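Local coordinates for pantothenate synthetase (Francisella tularensis subsp. tularensis, PDB 3N8H) that catalyses the ATP-dependent condensation of pantoate with beta-alanine to pantothenate, by way of a pantoyl-adenylate intermediate, and works as a homodimer, at the interface of chains A and B. Numbering follows the deposited sequence. Chains: chain A/B, Pantothenate synthetase.

Contact 1: the interface of chains A and B. Residues chain A 99-100, 102, 107, 133, 136-137, 141; chain B 166-168.
B:Phe167 and B:Phe168, the two residues that follow helix 154-166 of chain B, straddle the side chain of A:Lys137 on helix 127-142 of the partner, and these three bury most of the surface here. A:Lys137 CG meets B:Phe167 CD1 at 3.8 Å and, on its other flank, the CE2 edge of B:Phe168. The B:Phe168 ring takes A:Ile141 on one face: CG1 sits 3.9 Å from the ring centroid, displaced toward the rim, as a CH-pi contact. A:Asp99 O also lies at the edge of this ring, in its plane. B:Phe167 turns its CD1 corner to A:Leu136, next to the lysine on the same helix, which crosses it at about a right angle. A:Leu136 holds CG anti to its backbone N (chi1 -175°), which directs the branch toward that ring.

A:Lys137 runs alongside B:Asp166 in the same direction and bends at its last torsion (chi4 -80°), bringing the amine among oxygens of both chains. A:Lys137 NZ gives a hydrogen bond to the backbone carbonyl B:Asp166 O at 2.9 Å, tilted from the carbonyl plane. A:Lys137 NZ also makes a hydrogen-bonded salt bridge to B:Asp166 OD1 at 3.1 Å, met on the anti side but well out of the carboxylate plane. A:Ile100 O, on its own chain, accepts from A:Lys137 NZ too, 2.8 Å away and nearly in line with the carbonyl bond.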
ATOM      1  N   ASP A  99      17.678  -0.327   2.207  1.00 40.25           N
ATOM      2  CA  ASP A  99      16.908   0.253   3.315  1.00 37.88           C
ATOM      3  C   ASP A  99      15.410   0.265   2.955  1.00 39.11           C
ATOM      4  O   ASP A  99      14.550  -0.106   3.757  1.00 40.47           O
ATOM      5  CB  ASP A  99      17.361   1.684   3.593  1.00 33.72           C
ATOM      6  CG  ASP A  99      18.766   1.755   4.185  1.00 39.80           C
ATOM      7  OD1 ASP A  99      19.460   2.776   3.958  1.00 42.32           O
ATOM      8  OD2 ASP A  99      19.175   0.788   4.858  1.00 41.02           O
ATOM      9  N   ILE A 100      15.105   0.700   1.740  1.00 37.18           N
ATOM     10  CA  ILE A 100      13.718   0.957   1.362  1.00 43.47           C
ATOM     11  C   ILE A 100      12.985  -0.299   0.905  1.00 36.73           C
ATOM     12  O   ILE A 100      11.783  -0.483   1.186  1.00 34.59           O
ATOM     13  CB  ILE A 100      13.613   2.082   0.291  1.00 33.29           C
ATOM     14  CG1 ILE A 100      14.180   3.388   0.848  1.00 35.85           C
ATOM     15  CG2 ILE A 100      12.158   2.297  -0.128  1.00 36.98           C
ATOM     16  CD1 ILE A 100      13.508   3.855   2.143  1.00 42.60           C
ATOM     17  N   PRO A 102      13.892  -3.903   1.488  1.00 37.94           N
ATOM     18  CA  PRO A 102      14.695  -4.962   2.102  1.00 45.76           C
ATOM     19  C   PRO A 102      14.637  -6.280   1.329  1.00 44.29           C
ATOM     20  O   PRO A 102      15.645  -6.979   1.262  1.00 37.16           O
ATOM     21  CB  PRO A 102      14.068  -5.121   3.499  1.00 47.18           C
ATOM     22  CG  PRO A 102      12.734  -4.392   3.430  1.00 46.40           C
ATOM     23  CD  PRO A 102      12.964  -3.282   2.445  1.00 41.09           C
ATOM     24  N   LEU A 107       5.684  -6.045  -2.707  1.00 39.82           N
ATOM     25  CA  LEU A 107       4.321  -5.516  -2.489  1.00 42.22           C
ATOM     26  C   LEU A 107       4.228  -4.097  -3.033  1.00 38.76           C
ATOM     27  O   LEU A 107       4.986  -3.210  -2.615  1.00 39.33           O
ATOM     28  CB  LEU A 107       3.980  -5.501  -0.993  1.00 36.45           C
ATOM     29  CG  LEU A 107       3.993  -6.844  -0.263  1.00 34.83           C
ATOM     30  CD1 LEU A 107       3.673  -6.616   1.230  1.00 36.42           C
ATOM     31  CD2 LEU A 107       3.030  -7.826  -0.903  1.00 31.98           C
ATOM     32  N   THR A 133       4.267   3.546  -4.232  1.00 35.36           N
ATOM     33  CA  THR A 133       4.819   2.586  -3.280  1.00 38.40           C
ATOM     34  C   THR A 133       5.942   3.230  -2.432  1.00 31.25           C
ATOM     35  O   THR A 133       5.942   3.146  -1.197  1.00 32.71           O
ATOM     36  CB  THR A 133       5.362   1.324  -4.007  1.00 32.88           C
ATOM     37  OG1 THR A 133       4.302   0.718  -4.776  1.00 32.94           O
ATOM     38  CG2 THR A 133       5.889   0.314  -3.001  1.00 37.38           C
ATOM     39  N   LEU A 136       4.401   6.035  -0.159  1.00 32.87           N
ATOM     40  CA  LEU A 136       3.802   5.391   1.012  1.00 34.54           C
ATOM     41  C   LEU A 136       4.874   5.001   2.044  1.00 37.45           C
ATOM     42  O   LEU A 136       4.715   5.254   3.231  1.00 30.07           O
ATOM     43  CB  LEU A 136       2.980   4.155   0.608  1.00 33.95           C
ATOM     44  CG  LEU A 136       2.224   3.496   1.774  1.00 37.50           C
ATOM     45  CD1 LEU A 136       1.487   4.531   2.648  1.00 37.86           C
ATOM     46  CD2 LEU A 136       1.242   2.424   1.279  1.00 28.80           C
ATOM     47  N   LYS A 137       5.950   4.372   1.588  1.00 30.22           N
ATOM     48  CA  LYS A 137       7.043   3.988   2.493  1.00 35.36           C
ATOM     49  C   LYS A 137       7.680   5.196   3.205  1.00 34.19           C
ATOM     50  O   LYS A 137       7.893   5.190   4.423  1.00 31.50           O
ATOM     51  CB  LYS A 137       8.108   3.217   1.698  1.00 28.30           C
ATOM     52  CG  LYS A 137       7.703   1.775   1.358  1.00 31.38           C
ATOM     53  CD  LYS A 137       8.660   1.193   0.285  1.00 29.67           C
ATOM     54  CE  LYS A 137       8.397  -0.314   0.073  1.00 26.20           C
ATOM     55  NZ  LYS A 137       9.043  -1.155   1.129  1.00 36.17           N
ATOM     56  N   ILE A 141       7.755   6.144   7.157  1.00 36.84           N
ATOM     57  CA  ILE A 141       9.020   6.333   7.843  1.00 40.26           C
ATOM     58  C   ILE A 141       9.049   7.713   8.502  1.00 38.55           C
ATOM     59  O   ILE A 141       9.368   7.824   9.670  1.00 38.96           O
ATOM     60  CB  ILE A 141      10.225   6.177   6.860  1.00 36.20           C
ATOM     61  CG1 ILE A 141      10.292   4.735   6.333  1.00 30.98           C
ATOM     62  CG2 ILE A 141      11.533   6.554   7.557  1.00 36.56           C
ATOM     63  CD1 ILE A 141      11.155   4.590   5.041  1.00 36.16           C
TER
ATOM     64  N   ASP B 166       7.269  -4.142   5.052  1.00 35.76           N
ATOM     65  CA  ASP B 166       7.526  -3.233   3.916  1.00 31.68           C
ATOM     66  C   ASP B 166       6.980  -1.838   4.112  1.00 35.09           C
ATOM     67  O   ASP B 166       7.540  -0.880   3.582  1.00 34.74           O
ATOM     68  CB  ASP B 166       6.964  -3.789   2.612  1.00 32.99           C
ATOM     69  CG  ASP B 166       7.975  -4.632   1.848  1.00 45.22           C
ATOM     70  OD1 ASP B 166       9.118  -4.164   1.640  1.00 51.97           O
ATOM     71  OD2 ASP B 166       7.609  -5.750   1.432  1.00 40.61           O
ATOM     72  N   PHE B 167       5.886  -1.714   4.863  1.00 29.28           N
ATOM     73  CA  PHE B 167       5.320  -0.379   5.079  1.00 32.41           C
ATOM     74  C   PHE B 167       5.562   0.175   6.460  1.00 35.50           C
ATOM     75  O   PHE B 167       4.863   1.085   6.908  1.00 36.60           O
ATOM     76  CB  PHE B 167       3.859  -0.301   4.589  1.00 30.52           C
ATOM     77  CG  PHE B 167       3.755  -0.579   3.113  1.00 37.00           C
ATOM     78  CD1 PHE B 167       4.279   0.336   2.200  1.00 35.88           C
ATOM     79  CD2 PHE B 167       3.246  -1.789   2.637  1.00 38.95           C
ATOM     80  CE1 PHE B 167       4.263   0.075   0.833  1.00 35.34           C
ATOM     81  CE2 PHE B 167       3.211  -2.057   1.264  1.00 35.90           C
ATOM     82  CZ  PHE B 167       3.714  -1.115   0.364  1.00 37.82           C
ATOM     83  N   PHE B 168       6.584  -0.378   7.109  1.00 34.46           N
ATOM     84  CA  PHE B 168       7.118   0.157   8.352  1.00 36.92           C
ATOM     85  C   PHE B 168       6.015   0.383   9.385  1.00 36.94           C
ATOM     86  O   PHE B 168       5.892   1.454   9.977  1.00 39.05           O
ATOM     87  CB  PHE B 168       7.960   1.412   8.059  1.00 33.48           C
ATOM     88  CG  PHE B 168       9.006   1.170   6.994  1.00 40.64           C
ATOM     89  CD1 PHE B 168      10.255   0.652   7.327  1.00 38.41           C
ATOM     90  CD2 PHE B 168       8.718   1.397   5.648  1.00 38.28           C
ATOM     91  CE1 PHE B 168      11.201   0.382   6.334  1.00 43.53           C
ATOM     92  CE2 PHE B 168       9.661   1.111   4.647  1.00 32.05           C
ATOM     93  CZ  PHE B 168      10.902   0.612   4.995  1.00 40.44           C
TER

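Contact 2: the interface of chains A and B. Residues chain A 102-103, 106; chain B 162, 165-166.
A:Asp103 meets two side chains of helix 154-166 of chain B, B:Gln162 and B:Lys165, about one turn apart, which converge on its carboxylate. The charged part is a salt bridge: B:Lys165, extended from CG outward, comes in at about a right angle to the aspartate, and NZ lies 2.7 Å from A:Asp103 OD2 on the syn lone pair. A second approach of the same amine, to OD1, is weak.

The neutral hydrogen bonds come from the amide of B:Gln162. Its NE2 bonds to A:Asp103 OD2 at 2.8 Å, almost straight (171° at H), from the anti side, somewhat out of the carboxylate plane; with the lysine this gives OD2 two donors. The amide and carboxylate planes stand 81° apart. The chain of B:Gln162 bends at chi2 (71°), and its NE2 gives a further bond to B:Asp166 OD2 at 2.8 Å, reaching that oxygen from above the carboxylate plane. Both acceptors lie in the amide plane, which should fix its rotation. The amide and the amine would also offset the repulsion expected between the two carboxylates.

Water 1 adds an indirect link, joining A:Asp103 N (2.9 Å) to B:Asp166 OD1 (2.6 Å). Apolar contact is slight, with A:Pro102 CB near B:Lys165 CE.

In the fold, A:Asp103 belongs to the loop between helix 97-100 and strand 107-111, set against the C-terminal turns of helix 154-166.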
ATOM      1  N   PRO A 102      13.892  -3.903   1.488  1.00 37.94           N
ATOM      2  CA  PRO A 102      14.695  -4.962   2.102  1.00 45.76           C
ATOM      3  C   PRO A 102      14.637  -6.280   1.329  1.00 44.29           C
ATOM      4  O   PRO A 102      15.645  -6.979   1.262  1.00 37.16           O
ATOM      5  CB  PRO A 102      14.068  -5.121   3.499  1.00 47.18           C
ATOM      6  CG  PRO A 102      12.734  -4.392   3.430  1.00 46.40           C
ATOM      7  CD  PRO A 102      12.964  -3.282   2.445  1.00 41.09           C
ATOM      8  N   ASP A 103      13.479  -6.608   0.746  1.00 39.91           N
ATOM      9  CA  ASP A 103      13.264  -7.906   0.104  1.00 41.18           C
ATOM     10  C   ASP A 103      12.942  -7.724  -1.379  1.00 45.84           C
ATOM     11  O   ASP A 103      12.432  -8.632  -2.039  1.00 40.77           O
ATOM     12  CB  ASP A 103      12.110  -8.662   0.790  1.00 43.02           C
ATOM     13  CG  ASP A 103      12.371  -8.905   2.269  1.00 54.88           C
ATOM     14  OD1 ASP A 103      13.432  -9.493   2.578  1.00 54.45           O
ATOM     15  OD2 ASP A 103      11.528  -8.506   3.121  1.00 49.65           O
ATOM     16  N   LEU A 106       8.270  -6.366  -3.717  1.00 34.97           N
ATOM     17  CA  LEU A 106       7.386  -7.528  -3.635  1.00 39.97           C
ATOM     18  C   LEU A 106       5.921  -7.126  -3.450  1.00 44.26           C
ATOM     19  O   LEU A 106       5.034  -7.793  -3.964  1.00 39.79           O
ATOM     20  CB  LEU A 106       7.823  -8.457  -2.503  1.00 34.12           C
ATOM     21  CG  LEU A 106       9.218  -9.086  -2.590  1.00 39.86           C
ATOM     22  CD1 LEU A 106       9.314 -10.179  -1.570  1.00 39.28           C
ATOM     23  CD2 LEU A 106       9.528  -9.618  -4.002  1.00 40.01           C
TER
ATOM     24  N   GLN B 162       4.903  -9.602   5.599  1.00 35.64           N
ATOM     25  CA  GLN B 162       5.700  -8.869   4.601  1.00 31.37           C
ATOM     26  C   GLN B 162       5.159  -7.458   4.519  1.00 33.23           C
ATOM     27  O   GLN B 162       5.906  -6.484   4.476  1.00 34.41           O
ATOM     28  CB  GLN B 162       5.630  -9.536   3.225  1.00 34.73           C
ATOM     29  CG  GLN B 162       6.548  -8.889   2.184  1.00 39.97           C
ATOM     30  CD  GLN B 162       8.016  -9.169   2.462  1.00 51.97           C
ATOM     31  OE1 GLN B 162       8.399 -10.309   2.743  1.00 50.30           O
ATOM     32  NE2 GLN B 162       8.846  -8.131   2.379  1.00 46.59           N
ATOM     33  N   LYS B 165       6.304  -5.401   7.477  1.00 31.86           N
ATOM     34  CA  LYS B 165       7.718  -5.113   7.248  1.00 37.25           C
ATOM     35  C   LYS B 165       7.908  -4.005   6.213  1.00 38.86           C
ATOM     36  O   LYS B 165       8.626  -3.033   6.470  1.00 37.57           O
ATOM     37  CB  LYS B 165       8.448  -6.385   6.815  1.00 35.07           C
ATOM     38  CG  LYS B 165       9.940  -6.246   6.549  1.00 41.25           C
ATOM     39  CD  LYS B 165      10.536  -7.613   6.196  1.00 42.48           C
ATOM     40  CE  LYS B 165      12.066  -7.537   6.147  1.00 52.58           C
ATOM     41  NZ  LYS B 165      12.758  -8.705   5.486  1.00 51.80           N
ATOM     42  N   ASP B 166       7.269  -4.142   5.052  1.00 35.76           N
ATOM     43  CA  ASP B 166       7.526  -3.233   3.916  1.00 31.68           C
ATOM     44  C   ASP B 166       6.980  -1.838   4.112  1.00 35.09           C
ATOM     45  O   ASP B 166       7.540  -0.880   3.582  1.00 34.74           O
ATOM     46  CB  ASP B 166       6.964  -3.789   2.612  1.00 32.99           C
ATOM     47  CG  ASP B 166       7.975  -4.632   1.848  1.00 45.22           C
ATOM     48  OD1 ASP B 166       9.118  -4.164   1.640  1.00 51.97           O
ATOM     49  OD2 ASP B 166       7.609  -5.750   1.432  1.00 40.61           O
TER
HETATM   50  O   HOH W   1      11.027  -5.204   0.294  1.00 37.62           O

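Contact 3: the interface of chains A and B. Residues chain A 109, 111, 113, 132, 159, 162-163, 166-167; chain B 103, 106-107.
Strand 107-111 of each subunit meets its counterpart across the dimer axis, and the antiparallel bridge between B:Leu107 and A:Pro111 belongs to that pairing. B:Leu107 buries far more surface than any neighbour. Its CG lies anti to its own carbonyl carbon (chi1 -56°), and the two methyls part from there: CD1 presses on the backbone of helix 154-166, 3.5 Å from A:Leu163 CA, a tight fit, while CD2 turns to the end of the partner strand, 3.9 Å from A:Pro111 CA. A:Leu132 CD1 also approaches CD2, and the rim of A:Phe167 reaches CB. Just before B:Leu107 in sequence, B:Leu106 crosses A:Leu113 at about a right angle, CB to CG 3.9 Å.

Polar contacts border this apolar plug. The two-fold copy of the glutamine-aspartate network has A:Gln162 NE2 bonded to B:Asp103 OD2 at 2.9 Å, nearly straight but tilted from the carboxylate plane. A:Gln162 NE2 reaches A:Asp166 OD2 at 2.8 Å from above that carboxylate. Water 3 joins A:Gln162 OE1 to B:Asp103 OD2, and water 2 joins A:Asp166 OD1 to B:Asp103 N. A:Gln162 CG, meanwhile, lies against B:Leu107 CD1.

Together, the strand bridge, the buried leucine and the bonded rim tie the subunits into the homodimer.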
ATOM      1  N   ILE A 109       1.857  -0.687  -4.547  1.00 31.21           N
ATOM      2  CA  ILE A 109       0.611   0.044  -4.683  1.00 35.39           C
ATOM      3  C   ILE A 109       0.304   0.159  -6.166  1.00 41.26           C
ATOM      4  O   ILE A 109       1.135   0.646  -6.937  1.00 36.34           O
ATOM      5  CB  ILE A 109       0.711   1.455  -4.080  1.00 37.90           C
ATOM      6  CG1 ILE A 109       0.827   1.372  -2.559  1.00 42.04           C
ATOM      7  CG2 ILE A 109      -0.518   2.251  -4.443  1.00 35.28           C
ATOM      8  CD1 ILE A 109      -0.427   0.880  -1.888  1.00 49.81           C
ATOM      9  N   PRO A 111      -2.353   1.653  -8.950  1.00 37.95           N
ATOM     10  CA  PRO A 111      -3.467   2.573  -9.067  1.00 30.93           C
ATOM     11  C   PRO A 111      -4.465   2.103 -10.139  1.00 41.26           C
ATOM     12  O   PRO A 111      -4.115   1.892 -11.295  1.00 52.15           O
ATOM     13  CB  PRO A 111      -2.802   3.885  -9.517  1.00 37.44           C
ATOM     14  CG  PRO A 111      -1.384   3.506  -9.994  1.00 40.00           C
ATOM     15  CD  PRO A 111      -1.242   2.010  -9.845  1.00 39.80           C
ATOM     16  N   LEU A 113      -7.459   3.748 -11.578  1.00 39.31           N
ATOM     17  CA  LEU A 113      -8.345   4.890 -11.753  1.00 44.18           C
ATOM     18  C   LEU A 113      -7.929   5.741 -12.940  1.00 45.25           C
ATOM     19  O   LEU A 113      -6.807   5.644 -13.424  1.00 40.20           O
ATOM     20  CB  LEU A 113      -8.441   5.750 -10.488  1.00 44.88           C
ATOM     21  CG  LEU A 113      -7.300   6.023  -9.485  1.00 45.68           C
ATOM     22  CD1 LEU A 113      -5.885   5.711  -9.966  1.00 32.31           C
ATOM     23  CD2 LEU A 113      -7.391   7.440  -8.935  1.00 27.96           C
ATOM     24  N   LEU A 132       4.001   5.745  -6.037  1.00 24.13           N
ATOM     25  CA  LEU A 132       3.062   5.564  -4.919  1.00 30.31           C
ATOM     26  C   LEU A 132       3.584   4.615  -3.828  1.00 34.65           C
ATOM     27  O   LEU A 132       3.362   4.846  -2.641  1.00 33.60           O
ATOM     28  CB  LEU A 132       1.728   5.042  -5.451  1.00 31.41           C
ATOM     29  CG  LEU A 132       0.931   6.112  -6.200  1.00 31.02           C
ATOM     30  CD1 LEU A 132      -0.300   5.498  -6.888  1.00 34.08           C
ATOM     31  CD2 LEU A 132       0.533   7.246  -5.223  1.00 32.90           C
ATOM     32  N   LEU A 159      -2.621  11.846  -7.174  1.00 30.04           N
ATOM     33  CA  LEU A 159      -2.433  10.481  -6.732  1.00 31.38           C
ATOM     34  C   LEU A 159      -1.963  10.427  -5.274  1.00 29.84           C
ATOM     35  O   LEU A 159      -2.418   9.586  -4.492  1.00 29.11           O
ATOM     36  CB  LEU A 159      -1.426   9.767  -7.651  1.00 29.04           C
ATOM     37  CG  LEU A 159      -1.909   9.452  -9.051  1.00 36.56           C
ATOM     38  CD1 LEU A 159      -0.805   8.784  -9.863  1.00 35.21           C
ATOM     39  CD2 LEU A 159      -3.159   8.556  -8.949  1.00 33.05           C
ATOM     40  N   GLN A 162      -4.789  11.050  -2.988  1.00 34.92           N
ATOM     41  CA  GLN A 162      -5.668   9.880  -2.883  1.00 29.65           C
ATOM     42  C   GLN A 162      -5.031   8.826  -1.953  1.00 28.74           C
ATOM     43  O   GLN A 162      -5.708   8.244  -1.110  1.00 34.80           O
ATOM     44  CB  GLN A 162      -5.961   9.282  -4.259  1.00 34.99           C
ATOM     45  CG  GLN A 162      -6.958   8.132  -4.221  1.00 36.37           C
ATOM     46  CD  GLN A 162      -8.357   8.595  -3.868  1.00 42.07           C
ATOM     47  OE1 GLN A 162      -8.848   9.572  -4.426  1.00 43.27           O
ATOM     48  NE2 GLN A 162      -9.005   7.895  -2.940  1.00 37.27           N
ATOM     49  N   LEU A 163      -3.726   8.629  -2.100  1.00 37.53           N
ATOM     50  CA  LEU A 163      -2.947   7.746  -1.219  1.00 32.91           C
ATOM     51  C   LEU A 163      -3.076   8.101   0.263  1.00 29.95           C
ATOM     52  O   LEU A 163      -3.225   7.230   1.115  1.00 32.11           O
ATOM     53  CB  LEU A 163      -1.484   7.823  -1.597  1.00 28.93           C
ATOM     54  CG  LEU A 163      -0.557   6.893  -0.827  1.00 38.98           C
ATOM     55  CD1 LEU A 163      -0.647   5.460  -1.378  1.00 34.13           C
ATOM     56  CD2 LEU A 163       0.906   7.430  -0.808  1.00 25.83           C
ATOM     57  N   ASP A 166      -6.676   7.309   1.399  1.00 32.73           N
ATOM     58  CA  ASP A 166      -7.030   5.888   1.383  1.00 31.29           C
ATOM     59  C   ASP A 166      -6.332   5.111   2.471  1.00 32.29           C
ATOM     60  O   ASP A 166      -6.869   4.138   2.994  1.00 34.82           O
ATOM     61  CB  ASP A 166      -6.668   5.278   0.030  1.00 38.82           C
ATOM     62  CG  ASP A 166      -7.877   5.155  -0.900  1.00 45.68           C
ATOM     63  OD1 ASP A 166      -8.958   4.700  -0.445  1.00 53.67           O
ATOM     64  OD2 ASP A 166      -7.735   5.507  -2.088  1.00 38.87           O
ATOM     65  N   PHE A 167      -5.133   5.544   2.834  1.00 28.08           N
ATOM     66  CA  PHE A 167      -4.403   4.816   3.860  1.00 33.77           C
ATOM     67  C   PHE A 167      -4.240   5.614   5.130  1.00 36.14           C
ATOM     68  O   PHE A 167      -3.281   5.427   5.888  1.00 35.96           O
ATOM     69  CB  PHE A 167      -3.083   4.299   3.278  1.00 32.45           C
ATOM     70  CG  PHE A 167      -3.314   3.409   2.097  1.00 35.58           C
ATOM     71  CD1 PHE A 167      -3.943   2.176   2.274  1.00 32.44           C
ATOM     72  CD2 PHE A 167      -2.997   3.824   0.817  1.00 36.07           C
ATOM     73  CE1 PHE A 167      -4.208   1.335   1.191  1.00 35.28           C
ATOM     74  CE2 PHE A 167      -3.257   2.998  -0.283  1.00 40.04           C
ATOM     75  CZ  PHE A 167      -3.869   1.756  -0.102  1.00 33.62           C
TER
ATOM     76  N   ASP B 103     -13.847   6.108  -1.949  1.00 37.50           N
ATOM     77  CA  ASP B 103     -13.889   6.353  -3.398  1.00 37.10           C
ATOM     78  C   ASP B 103     -13.781   5.075  -4.218  1.00 45.11           C
ATOM     79  O   ASP B 103     -13.332   5.101  -5.363  1.00 39.86           O
ATOM     80  CB  ASP B 103     -12.720   7.245  -3.804  1.00 44.54           C
ATOM     81  CG  ASP B 103     -12.708   8.550  -3.053  1.00 55.06           C
ATOM     82  OD1 ASP B 103     -13.704   9.290  -3.165  1.00 56.15           O
ATOM     83  OD2 ASP B 103     -11.712   8.840  -2.353  1.00 58.18           O
ATOM     84  N   LEU B 106      -9.568   2.048  -5.528  1.00 36.23           N
ATOM     85  CA  LEU B 106      -8.754   2.760  -6.521  1.00 35.17           C
ATOM     86  C   LEU B 106      -7.258   2.444  -6.391  1.00 35.71           C
ATOM     87  O   LEU B 106      -6.555   2.302  -7.401  1.00 39.88           O
ATOM     88  CB  LEU B 106      -8.986   4.275  -6.399  1.00 30.83           C
ATOM     89  CG  LEU B 106     -10.429   4.726  -6.650  1.00 34.36           C
ATOM     90  CD1 LEU B 106     -10.531   6.252  -6.689  1.00 37.66           C
ATOM     91  CD2 LEU B 106     -11.009   4.095  -7.935  1.00 32.63           C
ATOM     92  N   LEU B 107      -6.787   2.368  -5.144  1.00 31.40           N
ATOM     93  CA  LEU B 107      -5.393   2.068  -4.824  1.00 34.10           C
ATOM     94  C   LEU B 107      -5.317   0.714  -4.133  1.00 32.52           C
ATOM     95  O   LEU B 107      -5.839   0.536  -3.033  1.00 34.53           O
ATOM     96  CB  LEU B 107      -4.812   3.166  -3.922  1.00 24.55           C
ATOM     97  CG  LEU B 107      -4.919   4.572  -4.526  1.00 35.42           C
ATOM     98  CD1 LEU B 107      -4.355   5.631  -3.587  1.00 39.87           C
ATOM     99  CD2 LEU B 107      -4.228   4.631  -5.895  1.00 35.87           C
TER
HETATM  100  O   HOH W   2     -11.466   4.609  -1.578  1.00 40.20           O
HETATM  101  O   HOH W   3     -10.611  11.609  -3.310  1.00 55.69           O

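Contacts 1 and 2 are neighbours, their centres about 7 Å apart, and they share A:Pro102 and B:Asp166; the end of helix 154-166 of chain B serves both. Contact 3 lies about 16 Å from contact 1 and 19 Å from contact 2. It reuses the loop, strand 107-111 and helix 154-166 with the chains exchanged, while strand 107-111 of chain A pairs with that of chain B and helix 127-142 of chain A contributes as in contact 1, all within one two-fold interface. The three centres are 21 to 26 Å from A:His39, the likely proton donor, which suggests a part in assembly rather than direct contact with substrates.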